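Local coordinates for separin (Saccharomyces cerevisiae, PDB 5U1T), which cleaves the cohesin subunit MCD1/SCC1 as a caspase-like cysteine protease, so that sister chromatids can separate at the onset of anaphase, at residues 1357-1371 against 1377-1391. Residues are numbered along the deposited sequence; the frame is centred on the assembly and turned at random.
Sequences HTFLVVSSSCHLFPW and LKDLSITRVPSYVCL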
loop_
_atom_site.group_PDB
_atom_site.type_symbol
_atom_site.label_atom_id
_atom_site.label_comp_id
_atom_site.label_asym_id
_atom_site.label_seq_id
_atom_site.Cartn_x
_atom_site.Cartn_y
_atom_site.Cartn_z
ATOM N N HIS A 1357 32.204 20.982 45.247
ATOM C CA HIS A 1357 30.949 20.341 44.870
ATOM C C HIS A 1357 31.225 19.123 44.009
ATOM O O HIS A 1357 32.248 19.042 43.346
ATOM C CB HIS A 1357 30.038 21.335 44.127
ATOM C CG HIS A 1357 28.688 20.784 43.780
ATOM N ND1 HIS A 1357 27.728 20.509 44.729
ATOM C CD2 HIS A 1357 28.141 20.450 42.586
ATOM C CE1 HIS A 1357 26.650 20.027 44.137
ATOM N NE2 HIS A 1357 26.874 19.980 42.837
ATOM N N THR A 1358 30.303 18.178 44.032
ATOM C CA THR A 1358 30.428 16.979 43.226
ATOM C C THR A 1358 29.281 16.824 42.266
ATOM O O THR A 1358 28.128 16.692 42.678
ATOM C CB THR A 1358 30.488 15.738 44.101
ATOM O OG1 THR A 1358 31.648 15.821 44.934
ATOM C CG2 THR A 1358 30.549 14.488 43.249
ATOM N N PHE A 1359 29.599 16.836 40.978
ATOM C CA PHE A 1359 28.616 16.518 39.952
ATOM C C PHE A 1359 28.677 15.029 39.628
ATOM O O PHE A 1359 29.726 14.509 39.244
ATOM C CB PHE A 1359 28.843 17.365 38.699
ATOM C CG PHE A 1359 28.486 18.815 38.877
ATOM C CD1 PHE A 1359 27.155 19.206 38.982
ATOM C CD2 PHE A 1359 29.469 19.787 38.935
ATOM C CE1 PHE A 1359 26.820 20.523 39.142
ATOM C CE2 PHE A 1359 29.139 21.116 39.104
ATOM C CZ PHE A 1359 27.817 21.486 39.212
ATOM N N LEU A 1360 27.559 14.342 39.835
ATOM C CA LEU A 1360 27.410 12.959 39.387
ATOM C C LEU A 1360 26.719 12.889 38.033
ATOM O O LEU A 1360 25.509 13.113 37.923
ATOM C CB LEU A 1360 26.611 12.134 40.389
ATOM C CG LEU A 1360 27.195 11.857 41.759
ATOM C CD1 LEU A 1360 26.204 11.028 42.548
ATOM C CD2 LEU A 1360 28.510 11.143 41.596
ATOM N N VAL A 1361 27.485 12.595 36.998
ATOM C CA VAL A 1361 26.886 12.283 35.715
ATOM C C VAL A 1361 26.314 10.877 35.790
ATOM O O VAL A 1361 27.056 9.900 35.701
ATOM C CB VAL A 1361 27.896 12.378 34.590
ATOM C CG1 VAL A 1361 27.242 12.036 33.255
ATOM C CG2 VAL A 1361 28.515 13.752 34.573
ATOM N N VAL A 1362 25.004 10.780 35.976
ATOM C CA VAL A 1362 24.361 9.489 36.189
ATOM C C VAL A 1362 23.643 8.988 34.927
ATOM O O VAL A 1362 22.722 9.635 34.416
ATOM C CB VAL A 1362 23.365 9.564 37.364
ATOM C CG1 VAL A 1362 22.706 8.210 37.596
ATOM C CG2 VAL A 1362 24.097 10.039 38.636
ATOM N N SER A 1363 24.090 7.846 34.415
ATOM C CA SER A 1363 23.498 7.267 33.212
ATOM C C SER A 1363 22.075 6.822 33.519
ATOM O O SER A 1363 21.759 6.515 34.667
ATOM C CB SER A 1363 24.327 6.087 32.705
ATOM O OG SER A 1363 24.106 4.928 33.499
ATOM N N SER A 1364 21.221 6.790 32.501
ATOM C CA SER A 1364 19.835 6.384 32.695
ATOM C C SER A 1364 19.735 4.995 33.352
ATOM O O SER A 1364 18.844 4.752 34.171
ATOM C CB SER A 1364 19.062 6.419 31.352
ATOM O OG SER A 1364 19.492 5.431 30.416
ATOM N N SER A 1365 20.657 4.093 33.027
ATOM C CA SER A 1365 20.603 2.767 33.619
ATOM C C SER A 1365 20.881 2.810 35.121
ATOM O O SER A 1365 20.438 1.922 35.855
ATOM C CB SER A 1365 21.583 1.819 32.939
ATOM O OG SER A 1365 22.915 2.134 33.278
ATOM N N CYS A 1366 21.590 3.841 35.582
ATOM C CA CYS A 1366 21.950 3.929 36.992
ATOM C C CYS A 1366 21.101 4.915 37.791
ATOM O O CYS A 1366 21.259 5.035 38.999
ATOM C CB CYS A 1366 23.425 4.316 37.135
ATOM S SG CYS A 1366 24.606 3.103 36.502
ATOM N N HIS A 1367 20.201 5.618 37.118
ATOM C CA HIS A 1367 19.388 6.634 37.764
ATOM C C HIS A 1367 18.591 6.168 38.987
ATOM O O HIS A 1367 18.509 6.886 39.987
ATOM C CB HIS A 1367 18.424 7.219 36.762
ATOM C CG HIS A 1367 17.255 7.896 37.393
ATOM N ND1 HIS A 1367 17.249 9.241 37.688
ATOM C CD2 HIS A 1367 16.057 7.414 37.802
ATOM C CE1 HIS A 1367 16.090 9.563 38.236
ATOM N NE2 HIS A 1367 15.351 8.472 38.318
ATOM N N LEU A 1368 17.992 4.985 38.909
ATOM C CA LEU A 1368 17.115 4.514 39.982
ATOM C C LEU A 1368 17.813 4.361 41.318
ATOM O O LEU A 1368 17.176 4.516 42.352
ATOM C CB LEU A 1368 16.458 3.178 39.619
ATOM C CG LEU A 1368 17.298 1.902 39.440
ATOM C CD1 LEU A 1368 16.431 0.636 39.586
ATOM C CD2 LEU A 1368 18.031 1.904 38.096
ATOM N N PHE A 1369 19.104 4.042 41.320
ATOM C CA PHE A 1369 19.818 3.840 42.586
ATOM C C PHE A 1369 19.998 5.158 43.334
ATOM O O PHE A 1369 20.409 6.160 42.758
ATOM C CB PHE A 1369 21.182 3.174 42.358
ATOM C CG PHE A 1369 21.097 1.704 42.066
ATOM C CD1 PHE A 1369 20.909 0.785 43.092
ATOM C CD2 PHE A 1369 21.200 1.230 40.751
ATOM C CE1 PHE A 1369 20.827 -0.594 42.820
ATOM C CE2 PHE A 1369 21.113 -0.148 40.469
ATOM C CZ PHE A 1369 20.928 -1.056 41.511
ATOM N N PRO A 1370 19.675 5.156 44.627
ATOM C CA PRO A 1370 19.882 6.337 45.468
ATOM C C PRO A 1370 21.349 6.462 45.878
ATOM O O PRO A 1370 21.677 6.293 47.050
ATOM C CB PRO A 1370 18.986 6.064 46.673
ATOM C CG PRO A 1370 18.962 4.570 46.773
ATOM C CD PRO A 1370 19.058 4.043 45.367
ATOM N N TRP A 1371 22.214 6.753 44.908
ATOM C CA TRP A 1371 23.653 6.789 45.134
ATOM C C TRP A 1371 24.017 7.695 46.302
ATOM O O TRP A 1371 24.865 7.354 47.133
ATOM C CB TRP A 1371 24.392 7.251 43.875
ATOM C CG TRP A 1371 24.216 6.335 42.720
ATOM C CD1 TRP A 1371 23.495 6.579 41.589
ATOM C CD2 TRP A 1371 24.746 5.013 42.580
ATOM N NE1 TRP A 1371 23.551 5.504 40.761
ATOM C CE2 TRP A 1371 24.309 4.525 41.339
ATOM C CE3 TRP A 1371 25.562 4.198 43.377
ATOM C CZ2 TRP A 1371 24.655 3.253 40.871
ATOM C CZ3 TRP A 1371 25.903 2.927 42.908
ATOM C CH2 TRP A 1371 25.447 2.474 41.674
ATOM N N LEU A 1377 28.877 8.951 50.318
ATOM C CA LEU A 1377 28.301 10.046 49.528
ATOM C C LEU A 1377 27.358 10.925 50.349
ATOM O O LEU A 1377 27.229 12.108 50.064
ATOM C CB LEU A 1377 27.558 9.504 48.301
ATOM C CG LEU A 1377 28.454 8.867 47.236
ATOM C CD1 LEU A 1377 27.682 8.538 45.971
ATOM C CD2 LEU A 1377 29.660 9.759 46.935
ATOM N N LYS A 1378 26.749 10.350 51.386
ATOM C CA LYS A 1378 25.629 10.977 52.086
ATOM C C LYS A 1378 25.928 12.328 52.746
ATOM O O LYS A 1378 25.008 13.106 53.017
ATOM C CB LYS A 1378 25.057 10.001 53.123
ATOM C CG LYS A 1378 25.791 9.909 54.417
ATOM C CD LYS A 1378 25.387 8.624 55.125
ATOM C CE LYS A 1378 26.131 8.460 56.470
ATOM N NZ LYS A 1378 26.212 7.024 56.967
ATOM N N ASP A 1379 27.198 12.636 52.974
ATOM C CA ASP A 1379 27.541 13.918 53.578
ATOM C C ASP A 1379 28.107 14.917 52.564
ATOM O O ASP A 1379 28.561 15.989 52.939
ATOM C CB ASP A 1379 28.535 13.709 54.729
ATOM C CG ASP A 1379 27.933 12.908 55.886
ATOM O OD1 ASP A 1379 26.751 13.146 56.233
ATOM O OD2 ASP A 1379 28.634 12.041 56.452
ATOM N N LEU A 1380 28.061 14.576 51.282
ATOM C CA LEU A 1380 28.670 15.419 50.248
ATOM C C LEU A 1380 27.665 16.359 49.577
ATOM O O LEU A 1380 26.498 16.028 49.427
ATOM C CB LEU A 1380 29.349 14.548 49.170
ATOM C CG LEU A 1380 30.550 13.635 49.481
ATOM C CD1 LEU A 1380 31.417 13.463 48.245
ATOM C CD2 LEU A 1380 31.380 14.140 50.629
ATOM N N SER A 1381 28.121 17.533 49.163
ATOM C CA SER A 1381 27.288 18.384 48.330
ATOM C C SER A 1381 27.231 17.838 46.919
ATOM O O SER A 1381 28.223 17.892 46.194
ATOM C CB SER A 1381 27.819 19.807 48.290
ATOM O OG SER A 1381 27.221 20.522 47.217
ATOM N N ILE A 1382 26.069 17.334 46.516
ATOM C CA ILE A 1382 25.954 16.672 45.222
ATOM C C ILE A 1382 24.700 17.069 44.443
ATOM O O ILE A 1382 23.598 17.113 44.996
ATOM C CB ILE A 1382 25.940 15.131 45.396
ATOM C CG1 ILE A 1382 27.237 14.641 46.036
ATOM C CG2 ILE A 1382 25.687 14.423 44.074
ATOM C CD1 ILE A 1382 27.222 13.173 46.359
ATOM N N THR A 1383 24.872 17.360 43.156
ATOM C CA THR A 1383 23.759 17.325 42.213
ATOM C C THR A 1383 24.065 16.296 41.130
ATOM O O THR A 1383 25.221 16.034 40.824
ATOM C CB THR A 1383 23.486 18.696 41.561
ATOM O OG1 THR A 1383 24.708 19.253 41.058
ATOM C CG2 THR A 1383 22.884 19.646 42.560
ATOM N N ARG A 1384 23.009 15.720 40.562
ATOM C CA ARG A 1384 23.111 14.853 39.395
ATOM C C ARG A 1384 23.025 15.618 38.085
ATOM O O ARG A 1384 22.417 16.679 37.999
ATOM C CB ARG A 1384 22.018 13.804 39.417
ATOM C CG ARG A 1384 22.062 12.906 40.597
ATOM C CD ARG A 1384 21.270 11.694 40.297
ATOM N NE ARG A 1384 21.140 10.828 41.451
ATOM C CZ ARG A 1384 20.509 9.668 41.415
ATOM N NH1 ARG A 1384 19.975 9.245 40.279
ATOM N NH2 ARG A 1384 20.414 8.929 42.505
ATOM N N VAL A 1385 23.635 15.054 37.053
ATOM C CA VAL A 1385 23.529 15.623 35.718
ATOM C C VAL A 1385 23.432 14.464 34.721
ATOM O O VAL A 1385 23.964 13.397 34.973
ATOM C CB VAL A 1385 24.728 16.556 35.434
ATOM C CG1 VAL A 1385 25.267 16.341 34.056
ATOM C CG2 VAL A 1385 24.340 18.009 35.660
ATOM N N PRO A 1386 22.695 14.639 33.617
ATOM C CA PRO A 1386 22.597 13.495 32.696
ATOM C C PRO A 1386 23.758 13.362 31.696
ATOM O O PRO A 1386 23.892 12.283 31.120
ATOM C CB PRO A 1386 21.273 13.754 31.967
ATOM C CG PRO A 1386 21.064 15.228 32.049
ATOM C CD PRO A 1386 21.686 15.679 33.333
ATOM N N SER A 1387 24.588 14.390 31.517
ATOM C CA SER A 1387 25.728 14.305 30.592
ATOM C C SER A 1387 26.715 15.483 30.697
ATOM O O SER A 1387 26.376 16.528 31.238
ATOM C CB SER A 1387 25.211 14.221 29.157
ATOM O OG SER A 1387 24.619 15.452 28.782
ATOM N N TYR A 1388 27.918 15.339 30.143
ATOM C CA TYR A 1388 28.884 16.449 30.126
ATOM C C TYR A 1388 28.367 17.662 29.364
ATOM O O TYR A 1388 28.686 18.813 29.710
ATOM C CB TYR A 1388 30.222 16.038 29.497
ATOM C CG TYR A 1388 31.021 15.020 30.267
ATOM C CD1 TYR A 1388 30.855 14.866 31.634
ATOM C CD2 TYR A 1388 31.942 14.206 29.618
ATOM C CE1 TYR A 1388 31.579 13.932 32.340
ATOM C CE2 TYR A 1388 32.671 13.266 30.314
ATOM C CZ TYR A 1388 32.487 13.133 31.678
ATOM O OH TYR A 1388 33.208 12.197 32.390
ATOM N N VAL A 1389 27.598 17.402 28.308
ATOM C CA VAL A 1389 27.106 18.475 27.457
ATOM C C VAL A 1389 26.054 19.292 28.200
ATOM O O VAL A 1389 25.990 20.513 28.049
ATOM C CB VAL A 1389 26.523 17.943 26.121
ATOM C CG1 VAL A 1389 25.928 19.092 25.303
ATOM C CG2 VAL A 1389 27.600 17.213 25.309
ATOM N N CYS A 1390 25.252 18.625 29.021
ATOM C CA CYS A 1390 24.244 19.330 29.801
ATOM C C CYS A 1390 24.881 20.153 30.942
ATOM O O CYS A 1390 24.530 21.325 31.169
ATOM C CB CYS A 1390 23.219 18.346 30.372
ATOM S SG CYS A 1390 22.008 19.151 31.448
ATOM N N LEU A 1391 25.813 19.528 31.656
ATOM C CA LEU A 1391 26.551 20.219 32.681
ATOM C C LEU A 1391 27.213 21.465 32.086
ATOM O O LEU A 1391 27.050 22.570 32.617
ATOM C CB LEU A 1391 27.595 19.291 33.319
ATOM C CG LEU A 1391 28.440 19.914 34.436
ATOM C CD1 LEU A 1391 27.548 20.410 35.572
ATOM C CD2 LEU A 1391 29.510 18.943 34.949
#
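R1384 ties its strand to the loop 1363-1371 through its guanidinium group. Its side chain, extended from CG to NE, passes V1362, whose CG2 packs 3.7 Å from R1384 CD. R1384 NH1 gives H1367 O a nearly straight bond of 2.8 Å, on a carbonyl lone pair, while NH2 reaches F1369 O by a more bent bond. W1371 CD1 lies over one face of the guanidinium, toward its rim, and E1372 pairs with NE in a salt bridge. A leucine here would probably cost H1367 O and F1369 O their arginine donors and leave E1372 without its countercharge. On the same sheet face, L1360 CD1 packs on I1382 CG2 (3.8 Å).

On the opposite face, V1361 sets CG2 against Y1388 CE1 (3.8 Å), and the F1359 ring is sandwiched between H1357 CD2 and L1391 CD1, the latter 3.5 Å from the ring centroid. H1357 NE2 donates to T1383 OG1, nearly in the ring plane, and ND1 hydrogen-bonds S1381 OG; T1383 OG1 also hydrogen-bonds G1589 O. L1360 N donates to T1383 O and L1360 O accepts from V1385 N, the backbone pattern of adjacent parallel strands, here 1353-1362, which also pairs with 1132-1139, and 1382-1385 in a mixed sheet.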